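Local coordinates for PUA domain-containing protein (Pyrococcus horikoshii, PDB 3D79) that is of unknown function but probably binds RNA through its PUA domain, at residues I12-I25 and M40-F52. Sequence-based numbering, arbitrary orientation.
Sequences IKHPLSKKDVKEII and MLNKKDEVKVAEF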
loop_
_atom_site.group_PDB
_atom_site.type_symbol
_atom_site.label_atom_id
_atom_site.label_comp_id
_atom_site.label_asym_id
_atom_site.label_seq_id
_atom_site.Cartn_x
_atom_site.Cartn_y
_atom_site.Cartn_z
ATOM N N ILE A 12 -2.440 5.257 22.254
ATOM C CA ILE A 12 -1.150 4.888 22.915
ATOM C C ILE A 12 -0.374 3.828 22.131
ATOM O O ILE A 12 -0.962 2.906 21.559
ATOM C CB ILE A 12 -1.332 4.436 24.408
ATOM C CG1 ILE A 12 -2.356 3.287 24.555
ATOM C CG2 ILE A 12 -1.614 5.651 25.320
ATOM C CD1 ILE A 12 -3.844 3.690 24.513
ATOM N N LYS A 13 0.948 3.968 22.120
ATOM C CA LYS A 13 1.814 3.057 21.380
ATOM C C LYS A 13 2.321 1.909 22.253
ATOM O O LYS A 13 2.908 2.134 23.314
ATOM C CB LYS A 13 2.987 3.818 20.756
ATOM C CG LYS A 13 2.578 4.834 19.694
ATOM C CD LYS A 13 3.773 5.313 18.876
ATOM C CE LYS A 13 4.719 6.199 19.680
ATOM N NZ LYS A 13 4.072 7.464 20.134
ATOM N N HIS A 14 2.076 0.683 21.796
ATOM C CA HIS A 14 2.510 -0.528 22.489
ATOM C C HIS A 14 3.621 -1.198 21.687
ATOM O O HIS A 14 3.550 -1.230 20.459
ATOM C CB HIS A 14 1.339 -1.496 22.646
ATOM C CG HIS A 14 0.223 -0.965 23.491
ATOM N ND1 HIS A 14 0.258 -0.989 24.870
ATOM C CD2 HIS A 14 -0.961 -0.399 23.155
ATOM C CE1 HIS A 14 -0.857 -0.462 25.345
ATOM N NE2 HIS A 14 -1.615 -0.098 24.326
ATOM N N PRO A 15 4.647 -1.743 22.371
ATOM C CA PRO A 15 5.740 -2.383 21.639
ATOM C C PRO A 15 5.290 -3.639 20.894
ATOM O O PRO A 15 4.470 -4.408 21.404
ATOM C CB PRO A 15 6.742 -2.745 22.744
ATOM C CG PRO A 15 5.926 -2.839 23.982
ATOM C CD PRO A 15 4.860 -1.794 23.830
ATOM N N LEU A 16 5.820 -3.830 19.690
ATOM C CA LEU A 16 5.543 -5.034 18.927
ATOM C C LEU A 16 6.582 -6.089 19.270
ATOM O O LEU A 16 7.776 -5.784 19.351
ATOM C CB LEU A 16 5.579 -4.738 17.425
ATOM C CG LEU A 16 4.633 -5.555 16.552
ATOM C CD1 LEU A 16 3.229 -4.976 16.632
ATOM C CD2 LEU A 16 5.120 -5.564 15.116
ATOM N N SER A 17 6.124 -7.326 19.462
ATOM C CA SER A 17 7.010 -8.451 19.770
ATOM C C SER A 17 7.935 -8.775 18.599
ATOM O O SER A 17 7.612 -8.495 17.444
ATOM C CB SER A 17 6.197 -9.697 20.143
ATOM O OG SER A 17 5.562 -10.250 19.002
ATOM N N LYS A 18 9.084 -9.369 18.915
ATOM C CA LYS A 18 10.040 -9.844 17.916
ATOM C C LYS A 18 9.392 -10.819 16.925
ATOM O O LYS A 18 9.658 -10.759 15.725
ATOM C CB LYS A 18 11.227 -10.501 18.619
ATOM C CG LYS A 18 12.212 -11.225 17.717
ATOM C CD LYS A 18 13.526 -11.507 18.437
ATOM C CE LYS A 18 13.323 -12.239 19.747
ATOM N NZ LYS A 18 14.613 -12.340 20.506
ATOM N N LYS A 19 8.552 -11.718 17.439
ATOM C CA LYS A 19 7.812 -12.649 16.589
ATOM C C LYS A 19 6.967 -11.888 15.560
ATOM O O LYS A 19 6.980 -12.215 14.367
ATOM C CB LYS A 19 6.941 -13.571 17.454
ATOM C CG LYS A 19 6.025 -14.512 16.672
ATOM C CD LYS A 19 4.995 -15.144 17.607
ATOM C CE LYS A 19 3.914 -15.884 16.829
ATOM N NZ LYS A 19 4.436 -17.113 16.164
ATOM N N ASP A 20 6.255 -10.862 16.019
ATOM C CA ASP A 20 5.435 -10.050 15.126
ATOM C C ASP A 20 6.267 -9.250 14.124
ATOM O O ASP A 20 5.899 -9.149 12.954
ATOM C CB ASP A 20 4.487 -9.147 15.917
ATOM C CG ASP A 20 3.355 -9.925 16.591
ATOM O OD1 ASP A 20 3.291 -11.163 16.446
ATOM O OD2 ASP A 20 2.522 -9.283 17.264
ATOM N N VAL A 21 7.397 -8.702 14.578
ATOM C CA VAL A 21 8.311 -7.980 13.683
ATOM C C VAL A 21 8.781 -8.897 12.548
ATOM O O VAL A 21 8.755 -8.518 11.375
ATOM C CB VAL A 21 9.526 -7.381 14.455
ATOM C CG1 VAL A 21 10.559 -6.801 13.494
ATOM C CG2 VAL A 21 9.058 -6.315 15.442
ATOM N N LYS A 22 9.185 -10.112 12.900
ATOM C CA LYS A 22 9.662 -11.066 11.910
ATOM C C LYS A 22 8.570 -11.436 10.908
ATOM O O LYS A 22 8.845 -11.594 9.719
ATOM C CB LYS A 22 10.243 -12.302 12.589
ATOM C CG LYS A 22 11.572 -12.020 13.271
ATOM C CD LYS A 22 12.156 -13.273 13.894
ATOM C CE LYS A 22 13.509 -12.979 14.538
ATOM N NZ LYS A 22 14.063 -14.219 15.166
ATOM N N GLU A 23 7.336 -11.556 11.386
ATOM C CA GLU A 23 6.220 -11.873 10.492
ATOM C C GLU A 23 5.923 -10.721 9.526
ATOM O O GLU A 23 5.586 -10.964 8.367
ATOM C CB GLU A 23 4.973 -12.299 11.279
ATOM C CG GLU A 23 3.793 -12.832 10.430
ATOM C CD GLU A 23 4.175 -13.837 9.332
ATOM O OE1 GLU A 23 5.010 -14.753 9.558
ATOM O OE2 GLU A 23 3.597 -13.724 8.231
ATOM N N ILE A 24 6.061 -9.478 9.988
ATOM C CA ILE A 24 5.901 -8.325 9.094
ATOM C C ILE A 24 6.976 -8.365 8.008
ATOM O O ILE A 24 6.679 -8.215 6.825
ATOM C CB ILE A 24 5.897 -6.968 9.856
ATOM C CG1 ILE A 24 4.650 -6.860 10.745
ATOM C CG2 ILE A 24 5.966 -5.792 8.865
ATOM C CD1 ILE A 24 4.632 -5.640 11.668
ATOM N N ILE A 25 8.226 -8.602 8.407
ATOM C CA ILE A 25 9.320 -8.724 7.445
ATOM C C ILE A 25 9.024 -9.809 6.404
ATOM O O ILE A 25 9.220 -9.599 5.202
ATOM C CB ILE A 25 10.661 -8.999 8.154
ATOM C CG1 ILE A 25 11.070 -7.774 8.974
ATOM C CG2 ILE A 25 11.754 -9.371 7.142
ATOM C CD1 ILE A 25 12.229 -8.041 9.935
ATOM N N MET A 40 12.320 -1.040 4.359
ATOM C CA MET A 40 11.122 -0.683 5.122
ATOM C C MET A 40 11.201 -1.108 6.583
ATOM O O MET A 40 10.670 -0.426 7.455
ATOM C CB MET A 40 9.877 -1.310 4.508
ATOM C CG MET A 40 9.479 -0.747 3.162
ATOM S SD MET A 40 8.151 -1.764 2.509
ATOM C CE MET A 40 7.737 -0.868 1.011
ATOM N N LEU A 41 11.837 -2.248 6.837
ATOM C CA LEU A 41 11.899 -2.822 8.183
ATOM C C LEU A 41 13.000 -3.871 8.299
ATOM O O LEU A 41 13.123 -4.759 7.452
ATOM C CB LEU A 41 10.548 -3.461 8.545
ATOM C CG LEU A 41 10.409 -4.217 9.874
ATOM C CD1 LEU A 41 10.606 -3.299 11.061
ATOM C CD2 LEU A 41 9.058 -4.916 9.972
ATOM N N ASN A 42 13.791 -3.780 9.361
ATOM C CA ASN A 42 14.729 -4.851 9.675
ATOM C C ASN A 42 14.482 -5.388 11.072
ATOM O O ASN A 42 13.835 -4.724 11.893
ATOM C CB ASN A 42 16.183 -4.407 9.477
ATOM C CG ASN A 42 16.623 -3.384 10.482
ATOM O OD1 ASN A 42 16.914 -3.714 11.639
ATOM N ND2 ASN A 42 16.706 -2.128 10.049
ATOM N N LYS A 43 14.998 -6.583 11.340
ATOM C CA LYS A 43 14.656 -7.313 12.568
ATOM C C LYS A 43 15.171 -6.671 13.854
ATOM O O LYS A 43 14.870 -7.144 14.948
ATOM C CB LYS A 43 15.110 -8.773 12.478
ATOM C CG LYS A 43 16.616 -8.965 12.579
ATOM C CD LYS A 43 16.991 -10.422 12.402
ATOM C CE LYS A 43 18.468 -10.626 12.704
ATOM N NZ LYS A 43 18.931 -11.966 12.279
ATOM N N LYS A 44 15.953 -5.601 13.718
ATOM C CA LYS A 44 16.498 -4.908 14.886
ATOM C C LYS A 44 15.794 -3.584 15.192
ATOM O O LYS A 44 16.089 -2.952 16.204
ATOM C CB LYS A 44 18.018 -4.691 14.731
ATOM C CG LYS A 44 18.774 -5.975 14.388
ATOM C CD LYS A 44 20.289 -5.837 14.454
ATOM C CE LYS A 44 20.938 -7.084 13.862
ATOM N NZ LYS A 44 22.430 -7.108 13.931
ATOM N N ASP A 45 14.850 -3.182 14.335
ATOM C CA ASP A 45 14.152 -1.899 14.494
ATOM C C ASP A 45 13.212 -1.887 15.697
ATOM O O ASP A 45 12.649 -2.919 16.059
ATOM C CB ASP A 45 13.350 -1.548 13.232
ATOM C CG ASP A 45 14.229 -1.132 12.058
ATOM O OD1 ASP A 45 15.333 -0.584 12.272
ATOM O OD2 ASP A 45 13.802 -1.341 10.906
ATOM N N GLU A 46 13.041 -0.716 16.308
ATOM C CA GLU A 46 12.047 -0.554 17.359
ATOM C C GLU A 46 10.684 -0.371 16.707
ATOM O O GLU A 46 10.442 0.633 16.034
ATOM C CB GLU A 46 12.363 0.636 18.269
ATOM C CG GLU A 46 11.458 0.680 19.502
ATOM C CD GLU A 46 11.941 1.640 20.573
ATOM O OE1 GLU A 46 12.474 2.713 20.228
ATOM O OE2 GLU A 46 11.777 1.316 21.768
ATOM N N VAL A 47 9.803 -1.345 16.912
ATOM C CA VAL A 47 8.496 -1.346 16.266
ATOM C C VAL A 47 7.400 -1.209 17.314
ATOM O O VAL A 47 7.433 -1.871 18.353
ATOM C CB VAL A 47 8.288 -2.604 15.393
ATOM C CG1 VAL A 47 7.015 -2.490 14.580
ATOM C CG2 VAL A 47 9.472 -2.792 14.458
ATOM N N LYS A 48 6.450 -0.324 17.037
ATOM C CA LYS A 48 5.363 -0.037 17.959
ATOM C C LYS A 48 4.041 -0.097 17.210
ATOM O O LYS A 48 4.005 0.029 15.985
ATOM C CB LYS A 48 5.555 1.345 18.594
ATOM C CG LYS A 48 6.724 1.435 19.571
ATOM C CD LYS A 48 6.963 2.872 19.990
ATOM C CE LYS A 48 8.326 3.045 20.644
ATOM N NZ LYS A 48 8.674 4.488 20.762
ATOM N N VAL A 49 2.955 -0.303 17.944
ATOM C CA VAL A 49 1.631 -0.309 17.327
ATOM C C VAL A 49 0.714 0.690 18.022
ATOM O O VAL A 49 0.671 0.753 19.256
ATOM C CB VAL A 49 1.006 -1.733 17.284
ATOM C CG1 VAL A 49 0.941 -2.357 18.676
ATOM C CG2 VAL A 49 -0.374 -1.710 16.620
ATOM N N ALA A 50 0.011 1.478 17.214
ATOM C CA ALA A 50 -1.002 2.412 17.697
ATOM C C ALA A 50 -2.349 2.062 17.083
ATOM O O ALA A 50 -2.422 1.581 15.953
ATOM C CB ALA A 50 -0.620 3.836 17.352
ATOM N N GLU A 51 -3.418 2.290 17.836
ATOM C CA GLU A 51 -4.754 2.030 17.324
ATOM C C GLU A 51 -5.255 3.226 16.530
ATOM O O GLU A 51 -5.165 4.366 16.989
ATOM C CB GLU A 51 -5.727 1.706 18.465
ATOM C CG GLU A 51 -7.134 1.374 17.988
ATOM C CD GLU A 51 -8.078 1.027 19.122
ATOM O OE1 GLU A 51 -7.921 -0.057 19.717
ATOM O OE2 GLU A 51 -8.985 1.838 19.406
ATOM N N PHE A 52 -5.767 2.963 15.330
ATOM C CA PHE A 52 -6.529 3.973 14.608
ATOM C C PHE A 52 -8.015 3.798 14.925
ATOM O O PHE A 52 -8.672 4.739 15.361
ATOM C CB PHE A 52 -6.290 3.907 13.099
ATOM C CG PHE A 52 -7.176 4.837 12.319
ATOM C CD1 PHE A 52 -6.884 6.197 12.246
ATOM C CD2 PHE A 52 -8.319 4.359 11.681
ATOM C CE1 PHE A 52 -7.711 7.065 11.542
ATOM C CE2 PHE A 52 -9.154 5.220 10.982
ATOM C CZ PHE A 52 -8.846 6.572 10.909
HETATM O O HOH W 1 -3.213 1.798 20.886
#
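His14 and Val49 form an antiparallel hydrogen-bonded pair, with His14 N to Val49 O at 2.9 Å and Val49 N to His14 O at 2.7 Å, and Leu16 N reaches Val47 O from above its carbonyl plane. Beyond the pair, a water bridges Ile12 O and Glu51 N, carrying the ladder one step further. Leu16 points toward the strand: its CD2 lies 3.7 Å from Val47 CG1, while its CD1 rests on CB and CG1 of Val49. Lys13 and Lys48 run obliquely past each other through their methylenes, and Lys48 NZ turns to a salt bridge with Asp63. From the helix that Ser17 caps at its N-terminus, Val21 sets CG2 against Val47 CG2 at 3.7 Å; CG2 stands anti to the carbonyl carbon, whereas CG1, anti to the backbone N (chi1 172°), lies loosely by Asn42 O and Lys43 CA. Leu41 CD2 wedges between Ile24 CG2, a tight 3.4 Å away, and Ile25 CG1. Ile25 CD1 continues over the backbone of the turn, 3.4 Å from Lys43 N. A serine at Ile25 would probably open a gap beside Leu41 CD2 and leave the backbone at Lys43 without its apolar cover. Side chains of Asn42 and Asp45 hold this type I turn: Asp45 OD2 accepts from Asn42 N, and Asn42 OD1 from Lys44 N in an Asx turn. Strand 14-15 thus pairs with strand 47-51 at the edge of the five-stranded antiparallel sheet of the alpha+beta Pre-PUA-like domain, while helix 18-32 packs on Val47 and the 41-43 connection.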